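Local coordinates for protein thioredoxin Reductase (Burkholderia cenocepacia, PDB 4F82) that probably reduces hydrogen peroxide and organic hydroperoxides with thiols and so may protect the cell from oxidative stress, as a peroxiredoxin of the Prx5 subfamily, at residues 164-167 with 168-171. Residues are numbered along the deposited sequence; the frame is centred on the assembly and turned at random.
Sequences VSDA and ASVL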
ATOM      1  N   VAL A 164       3.989   1.152  23.928  1.00 10.61           N
ATOM      2  CA  VAL A 164       4.383   2.562  24.245  1.00 10.02           C
ATOM      3  C   VAL A 164       3.910   3.649  23.271  1.00  6.56           C
ATOM      4  O   VAL A 164       4.049   4.866  23.570  1.00  7.69           O
ATOM      5  CB  VAL A 164       5.935   2.685  24.406  1.00  7.32           C
ATOM      6  CG1 VAL A 164       6.450   1.769  25.550  1.00 16.38           C
ATOM      7  CG2 VAL A 164       6.661   2.331  23.050  1.00 10.38           C
ATOM      8  N   SER A 165       3.391   3.247  22.092  1.00  6.24           N
ATOM      9  CA  SER A 165       3.041   4.227  21.029  1.00  5.85           C
ATOM     10  C   SER A 165       1.547   4.475  20.935  1.00  5.80           C
ATOM     11  O   SER A 165       1.088   5.232  20.073  1.00 12.74           O
ATOM     12  CB  SER A 165       3.531   3.745  19.655  1.00  5.59           C
ATOM     13  OG  SER A 165       2.961   2.455  19.335  1.00  5.64           O
ATOM     14  N   ASP A 166       0.776   3.834  21.804  1.00  6.11           N
ATOM     15  CA  ASP A 166      -0.670   4.047  21.848  1.00  8.32           C
ATOM     16  C   ASP A 166      -1.003   5.444  22.404  1.00 11.46           C
ATOM     17  O   ASP A 166      -0.202   6.050  23.130  1.00 10.27           O
ATOM     18  CB  ASP A 166      -1.301   2.994  22.758  1.00  6.65           C
ATOM     19  CG  ASP A 166      -0.785   3.089  24.184  1.00  9.50           C
ATOM     20  OD1 ASP A 166       0.417   2.764  24.421  1.00  7.59           O
ATOM     21  OD2 ASP A 166      -1.582   3.496  25.065  1.00  8.33           O
ATOM     22  N   ALA A 167      -2.190   5.934  22.083  1.00  6.30           N
ATOM     23  CA  ALA A 167      -2.602   7.301  22.471  1.00 10.50           C
ATOM     24  C   ALA A 167      -2.616   7.486  23.988  1.00  9.54           C
ATOM     25  O   ALA A 167      -2.153   8.535  24.492  1.00  9.50           O
ATOM     26  CB  ALA A 167      -3.977   7.640  21.875  1.00  7.96           C
ATOM     27  N   ALA A 168      -3.103   6.484  24.734  1.00  7.75           N
ATOM     28  CA  ALA A 168      -3.061   6.584  26.213  1.00  9.01           C
ATOM     29  C   ALA A 168      -1.663   6.896  26.765  1.00  8.88           C
ATOM     30  O   ALA A 168      -1.512   7.784  27.619  1.00  8.82           O
ATOM     31  CB  ALA A 168      -3.606   5.319  26.886  1.00  8.33           C
ATOM     32  N   SER A 169      -0.645   6.175  26.291  1.00  7.51           N
ATOM     33  CA  SER A 169       0.723   6.395  26.730  1.00  9.55           C
ATOM     34  C   SER A 169       1.215   7.792  26.368  1.00  9.15           C
ATOM     35  O   SER A 169       1.903   8.416  27.158  1.00  7.83           O
ATOM     36  CB  SER A 169       1.682   5.381  26.123  1.00  9.92           C
ATOM     37  OG  SER A 169       1.317   4.067  26.492  1.00 12.52           O
ATOM     38  N   VAL A 170       0.897   8.251  25.165  1.00  9.44           N
ATOM     39  CA  VAL A 170       1.294   9.582  24.750  1.00  8.34           C
ATOM     40  C   VAL A 170       0.673  10.677  25.616  1.00  7.22           C
ATOM     41  O   VAL A 170       1.367  11.604  26.078  1.00  7.78           O
ATOM     42  CB  VAL A 170       0.982   9.775  23.263  1.00 12.98           C
ATOM     43  CG1 VAL A 170       1.127  11.235  22.897  1.00 15.85           C
ATOM     44  CG2 VAL A 170       1.936   8.932  22.473  1.00 16.37           C
ATOM     45  N   LEU A 171      -0.628  10.571  25.882  1.00  7.39           N
ATOM     46  CA  LEU A 171      -1.293  11.552  26.718  1.00  7.84           C
ATOM     47  C   LEU A 171      -0.633  11.563  28.097  1.00 12.87           C
ATOM     48  O   LEU A 171      -0.403  12.644  28.681  1.00  8.67           O
ATOM     49  CB  LEU A 171      -2.793  11.213  26.844  1.00 10.32           C
ATOM     50  CG  LEU A 171      -3.616  12.221  27.662  1.00 14.09           C
ATOM     51  CD1 LEU A 171      -3.529  13.608  27.026  1.00 14.26           C
ATOM     52  CD2 LEU A 171      -5.059  11.752  27.805  1.00 12.95           C
TER
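D166 and S169 meet through both carboxylate oxygens of the aspartate, which take one bond from the serine hydroxyl and one from its backbone amide. The hydroxyl OG of S169 donates to OD1 of D166 over 2.6 Å, on the syn side and 26° out of the carboxylate plane. OD2 of D166 accepts from S169 N at 3.1 Å, but here the N-H comes from above the plane, 57° out of it. What swings the carboxylate over the following turn is a chi1 of 61°, with CG lodged between the backbone N and carbonyl carbon of D166. Serine suits position 169 because its short side chain, with OG beside its own backbone N, offers a second donor next to the amide. Two bonds thus limit rotation of the carboxylate, and its negative charge would be favoured near the positive end of the helix dipole. D166 is the N-cap of helix 167-172, the C-terminal helix of this thioredoxin-fold peroxiredoxin. From there the backbone takes over: V170 N donates to D166 O at 3.2 Å, and L171 N to A167 O at 2.9 Å. The inner face is closely packed. V170, beta-branched and apolar, lays CG2 3.6 Å from D166 O and also rests on A143 and V145 of strand 137-147, while the small A167 fits against Y71 and H74 of helix 61-80. S165, which is buried, hydrogen-bonds through OG to E157, and its side chain lies about 9 Å from that of C63, the predicted peroxidatic cysteine. The solvent side is looser at V164, whose exposed isopropyl group points away while its carbonyl oxygen comes nearest to S169 CB, though exposed A168 still holds CB 3.3 Å from D166 OD2.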